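Local coordinates for protein Rna-directed RNA polymerase (Infectious pancreatic necrosis virus, PDB 3ZED) that probably copies the viral RNA genome by RNA-templated addition of nucleotides from ribonucleoside 5'-triphosphates, occurring both free and covalently attached to the genomic RNA, at residues L345-T350 / D366-I371; S359-G364 / V681-P686. All blocks are in the same frame, centred on the assembly; numbering follows the deposited sequence.

How the contacts relate
Along the chain, helix 326-340 runs into a long loop that carries residues 345-350 and then 359-364 before helix 364-377 begins. Contact 1 closes this loop locally, folding 345-350 back onto 366-371 in the first turns of that helix, 16 residues on. Contact 2 starts inside that loop, at the turn just before the helix, and closes over some 317 residues to 681-686, at the end of helix 677-683. The two closures therefore cross rather than nest. Their centres lie about 13 Å apart, and they meet where Thr348 CG2 packs 4.0 Å from Gly364 O. Contact 1 holds loop against helix within the palm; contact 2 joins palm to thumb.

Contact 1 (L345-T350 / D366-I371)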
loop_
_atom_site.group_PDB
_atom_site.type_symbol
_atom_site.label_atom_id
_atom_site.label_comp_id
_atom_site.label_asym_id
_atom_site.label_seq_id
_atom_site.Cartn_x
_atom_site.Cartn_y
_atom_site.Cartn_z
ATOM N N LEU B 345 -6.833 4.318 13.172
ATOM C CA LEU B 345 -6.466 4.075 14.560
ATOM C C LEU B 345 -5.014 3.622 14.656
ATOM O O LEU B 345 -4.609 2.669 13.985
ATOM C CB LEU B 345 -7.433 3.068 15.212
ATOM C CG LEU B 345 -8.955 3.301 14.975
ATOM C CD1 LEU B 345 -9.799 2.141 15.556
ATOM C CD2 LEU B 345 -9.437 4.631 15.574
ATOM N N ASN B 346 -4.215 4.336 15.453
ATOM C CA ASN B 346 -2.797 4.024 15.596
ATOM C C ASN B 346 -2.337 4.336 17.013
ATOM O O ASN B 346 -3.112 4.855 17.809
ATOM C CB ASN B 346 -1.939 4.756 14.534
ATOM C CG ASN B 346 -2.049 6.248 14.589
ATOM O OD1 ASN B 346 -1.622 6.888 15.545
ATOM N ND2 ASN B 346 -2.649 6.827 13.578
ATOM N N ILE B 347 -1.075 4.019 17.318
ATOM C CA ILE B 347 -0.464 4.168 18.640
ATOM C C ILE B 347 -0.524 5.630 19.182
ATOM O O ILE B 347 -0.481 5.810 20.390
ATOM C CB ILE B 347 0.988 3.607 18.606
ATOM C CG1 ILE B 347 1.514 3.236 20.013
ATOM C CG2 ILE B 347 1.950 4.481 17.794
ATOM C CD1 ILE B 347 2.688 2.225 20.029
ATOM N N THR B 348 -0.651 6.646 18.321
ATOM C CA THR B 348 -0.665 8.032 18.789
ATOM C C THR B 348 -2.071 8.459 19.256
ATOM O O THR B 348 -2.174 9.445 19.984
ATOM C CB THR B 348 -0.097 9.006 17.728
ATOM O OG1 THR B 348 -1.021 9.161 16.642
ATOM C CG2 THR B 348 1.276 8.591 17.217
ATOM N N ASN B 349 -3.136 7.721 18.874
ATOM C CA ASN B 349 -4.511 8.082 19.263
ATOM C C ASN B 349 -5.287 6.902 19.876
ATOM O O ASN B 349 -6.444 7.069 20.247
ATOM C CB ASN B 349 -5.289 8.648 18.054
ATOM C CG ASN B 349 -5.457 7.705 16.873
ATOM O OD1 ASN B 349 -5.674 6.496 17.001
ATOM N ND2 ASN B 349 -5.456 8.257 15.684
ATOM N N THR B 350 -4.681 5.706 19.931
ATOM C CA THR B 350 -5.336 4.483 20.430
ATOM C C THR B 350 -4.294 3.594 21.079
ATOM O O THR B 350 -3.137 3.634 20.679
ATOM C CB THR B 350 -6.049 3.755 19.241
ATOM O OG1 THR B 350 -6.934 4.666 18.566
ATOM C CG2 THR B 350 -6.811 2.484 19.655
ATOM N N ASP B 366 6.513 13.743 18.255
ATOM C CA ASP B 366 6.638 13.958 19.691
ATOM C C ASP B 366 5.777 12.977 20.493
ATOM O O ASP B 366 6.241 12.505 21.535
ATOM C CB ASP B 366 6.326 15.397 20.098
ATOM C CG ASP B 366 6.793 15.679 21.527
ATOM O OD1 ASP B 366 8.003 15.478 21.814
ATOM O OD2 ASP B 366 5.946 16.044 22.366
ATOM N N ARG B 367 4.561 12.623 19.990
ATOM C CA ARG B 367 3.676 11.614 20.628
ATOM C C ARG B 367 4.380 10.252 20.686
ATOM O O ARG B 367 4.358 9.593 21.722
ATOM C CB ARG B 367 2.326 11.495 19.892
ATOM C CG ARG B 367 1.431 12.704 20.094
ATOM C CD ARG B 367 0.022 12.422 19.621
ATOM N NE ARG B 367 -0.908 13.468 20.038
ATOM C CZ ARG B 367 -2.213 13.287 20.228
ATOM N NH1 ARG B 367 -2.755 12.091 20.048
ATOM N NH2 ARG B 367 -2.983 14.298 20.613
ATOM N N ILE B 368 5.057 9.863 19.584
ATOM C CA ILE B 368 5.843 8.624 19.483
ATOM C C ILE B 368 6.998 8.663 20.498
ATOM O O ILE B 368 7.176 7.700 21.246
ATOM C CB ILE B 368 6.360 8.414 18.024
ATOM C CG1 ILE B 368 5.216 8.082 17.051
ATOM C CG2 ILE B 368 7.535 7.390 17.949
ATOM C CD1 ILE B 368 4.580 6.750 17.193
ATOM N N MET B 369 7.753 9.793 20.547
ATOM C CA MET B 369 8.885 9.950 21.477
ATOM C C MET B 369 8.429 9.901 22.944
ATOM O O MET B 369 9.139 9.318 23.762
ATOM C CB MET B 369 9.678 11.219 21.188
ATOM C CG MET B 369 10.429 11.153 19.855
ATOM S SD MET B 369 11.632 9.774 19.699
ATOM C CE MET B 369 12.794 10.175 21.016
ATOM N N THR B 370 7.220 10.423 23.258
ATOM C CA THR B 370 6.630 10.341 24.601
ATOM C C THR B 370 6.361 8.859 24.935
ATOM O O THR B 370 6.727 8.406 26.011
ATOM C CB THR B 370 5.354 11.214 24.691
ATOM O OG1 THR B 370 5.726 12.574 24.481
ATOM C CG2 THR B 370 4.652 11.108 26.046
ATOM N N ILE B 371 5.765 8.106 23.992
ATOM C CA ILE B 371 5.463 6.678 24.166
ATOM C C ILE B 371 6.785 5.910 24.382
ATOM O O ILE B 371 6.861 5.120 25.325
ATOM C CB ILE B 371 4.606 6.112 22.992
ATOM C CG1 ILE B 371 3.152 6.660 23.068
ATOM C CG2 ILE B 371 4.586 4.574 23.006
ATOM C CD1 ILE B 371 2.460 6.786 21.705
#
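Thr348 and Arg367 bring the two backbones closest, CA to CA 5.9 Å, where the irregular turn 345-350 packs on helix 364-377 of the polymerase palm. An Asx turn shapes the loop: Asn346 OD1 accepts in its carbonyl plane from both Thr348 N and Thr348 OG1, the latter at 2.6 Å. This grip fixes the Thr348 hydroxyl on the loop side and leaves its CG2 to meet Ile368 CD1 at 3.8 Å. Ile368 CD1 also meets Ile347 CG2 at 3.5 Å, the two isoleucine side chains crossing at about a right angle. Ile371 reaches in with its own CD1, near both Ile347 CG1 and Ile347 O; that carbonyl oxygen accepts a hydrogen bond from Arg695. Phe358 and strand 382-386 continue the apolar layer, with Met384 touching both Ile347 and Ile368. Alongside it, Arg367 is extended from CG to NE, its CD passing 3.9 Å from Thr348 CB. At its end, the guanidinium donates from its edge, with Thr348 O near its plane: the NH1 to Thr348 O bond is 2.7 Å long but bent, 137° at the hydrogen, with NH1 tilted 35° from the carbonyl plane.

Contact 2 (S359-G364 / V681-P686); sequences SPFHGG and VDINTP
His362 and Phe361 both carry CG anti to their own carbonyl carbon (chi1 -62° and -67°), yet their rings meet different parts of segment 681-686, with Ile683 O between them. Ile683 O lies over one face of the imidazole, 3.7 Å from its plane and over its centre, while Thr685 O approaches the ring edge in plane, 3.3 Å from His362 CD2. Phe361 instead presents an edge to Ile683 O and runs side by side with the Ile683 side chain, its CE1 3.7 Å from Ile683 CD1. In Ile683, CG1 lies between the backbone N and the carbonyl carbon, and the extended second torsion then carries CD1 to the ring. The same Ile683 O accepts a fairly straight hydrogen bond from His362 N, 2.8 Å long and 159° at the hydrogen. Two residues on, Thr685 O takes a CA-H...O contact from His362 CA, and Pro686 CA returns one to His362 O. A water that donates to Pro360 O and Asn684 OD1 and accepts from Gly363 N bridges the two segments, and Asn684 ND2 is held by Leu680 O. Gly363, with positive phi, brings its CA to 4.3 Å from Pro686 CB. Outside the pair, Trp563 meets the Phe361 ring edge-to-face, and Pro576 of strand 573-578 touches Phe361 and Asn684. The arrangement is a type I' beta turn, Phe361 to Gly364, closed by Gly364 N to Phe361 O; it leads into helix 364-377 with Gly363 at the N-cap and docks on the end of helix 677-683, a joint between the palm and thumb of the birnavirus polymerase.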
loop_
_atom_site.group_PDB
_atom_site.type_symbol
_atom_site.label_atom_id
_atom_site.label_comp_id
_atom_site.label_asym_id
_atom_site.label_seq_id
_atom_site.Cartn_x
_atom_site.Cartn_y
_atom_site.Cartn_z
ATOM N N SER B 359 1.044 10.175 10.964
ATOM C CA SER B 359 1.747 11.314 10.399
ATOM C C SER B 359 2.728 11.826 11.463
ATOM O O SER B 359 2.312 12.001 12.616
ATOM C CB SER B 359 0.778 12.414 9.982
ATOM O OG SER B 359 1.529 13.548 9.580
ATOM N N PRO B 360 4.020 12.057 11.130
ATOM C CA PRO B 360 4.947 12.559 12.167
ATOM C C PRO B 360 4.751 14.058 12.424
ATOM O O PRO B 360 5.243 14.588 13.423
ATOM C CB PRO B 360 6.332 12.266 11.573
ATOM C CG PRO B 360 6.121 12.343 10.062
ATOM C CD PRO B 360 4.692 11.891 9.813
ATOM N N PHE B 361 4.040 14.732 11.513
ATOM C CA PHE B 361 3.780 16.160 11.600
ATOM C C PHE B 361 2.660 16.454 12.596
ATOM O O PHE B 361 2.018 15.528 13.103
ATOM C CB PHE B 361 3.493 16.743 10.203
ATOM C CG PHE B 361 4.737 16.672 9.343
ATOM C CD1 PHE B 361 5.835 17.498 9.602
ATOM C CD2 PHE B 361 4.841 15.734 8.325
ATOM C CE1 PHE B 361 7.010 17.385 8.852
ATOM C CE2 PHE B 361 6.001 15.629 7.578
ATOM C CZ PHE B 361 7.081 16.458 7.843
ATOM N N HIS B 362 2.499 17.738 12.959
ATOM C CA HIS B 362 1.468 18.204 13.889
ATOM C C HIS B 362 1.558 17.457 15.249
ATOM O O HIS B 362 0.544 17.074 15.852
ATOM C CB HIS B 362 0.065 18.110 13.229
ATOM C CG HIS B 362 -0.022 18.985 12.017
ATOM N ND1 HIS B 362 0.004 18.450 10.741
ATOM C CD2 HIS B 362 0.016 20.341 11.926
ATOM C CE1 HIS B 362 0.034 19.484 9.910
ATOM N NE2 HIS B 362 0.036 20.644 10.574
ATOM N N GLY B 363 2.800 17.262 15.699
ATOM C CA GLY B 363 3.122 16.619 16.963
ATOM C C GLY B 363 3.153 15.113 16.998
ATOM O O GLY B 363 3.358 14.553 18.075
ATOM N N GLY B 364 2.939 14.456 15.844
ATOM C CA GLY B 364 2.946 12.986 15.722
ATOM C C GLY B 364 4.231 12.328 16.220
ATOM O O GLY B 364 4.194 11.387 17.021
ATOM N N VAL B 681 7.279 25.825 12.483
ATOM C CA VAL B 681 6.490 25.819 13.715
ATOM C C VAL B 681 5.083 25.263 13.371
ATOM O O VAL B 681 4.627 24.361 14.058
ATOM C CB VAL B 681 6.424 27.230 14.398
ATOM C CG1 VAL B 681 5.370 27.285 15.509
ATOM C CG2 VAL B 681 7.786 27.647 14.939
ATOM N N ASP B 682 4.447 25.767 12.285
ATOM C CA ASP B 682 3.090 25.367 11.853
ATOM C C ASP B 682 2.977 23.876 11.498
ATOM O O ASP B 682 2.011 23.243 11.914
ATOM C CB ASP B 682 2.597 26.193 10.651
ATOM C CG ASP B 682 2.414 27.691 10.893
ATOM O OD1 ASP B 682 2.463 28.123 12.080
ATOM O OD2 ASP B 682 2.261 28.434 9.900
ATOM N N ILE B 683 3.951 23.313 10.758
ATOM C CA ILE B 683 3.871 21.911 10.363
ATOM C C ILE B 683 4.047 20.976 11.585
ATOM O O ILE B 683 3.696 19.803 11.512
ATOM C CB ILE B 683 4.860 21.559 9.212
ATOM C CG1 ILE B 683 6.343 21.685 9.627
ATOM C CG2 ILE B 683 4.542 22.374 7.967
ATOM C CD1 ILE B 683 7.356 21.088 8.660
ATOM N N ASN B 684 4.557 21.514 12.710
ATOM C CA ASN B 684 4.812 20.739 13.914
ATOM C C ASN B 684 3.863 21.069 15.040
ATOM O O ASN B 684 3.967 20.471 16.114
ATOM C CB ASN B 684 6.252 20.952 14.363
ATOM C CG ASN B 684 7.203 20.161 13.535
ATOM O OD1 ASN B 684 7.069 18.935 13.409
ATOM N ND2 ASN B 684 8.173 20.830 12.950
ATOM N N THR B 685 2.914 21.980 14.804
ATOM C CA THR B 685 1.975 22.409 15.840
ATOM C C THR B 685 0.895 21.349 16.074
ATOM O O THR B 685 0.152 21.004 15.145
ATOM C CB THR B 685 1.405 23.787 15.507
ATOM O OG1 THR B 685 2.496 24.692 15.535
ATOM C CG2 THR B 685 0.324 24.269 16.514
ATOM N N PRO B 686 0.808 20.811 17.317
ATOM C CA PRO B 686 -0.250 19.835 17.611
ATOM C C PRO B 686 -1.588 20.525 17.809
ATOM O O PRO B 686 -1.636 21.633 18.326
ATOM C CB PRO B 686 0.210 19.155 18.908
ATOM C CG PRO B 686 1.355 19.963 19.420
ATOM C CD PRO B 686 1.618 21.114 18.517
HETATM O O HOH W 1 5.482 17.053 14.548
#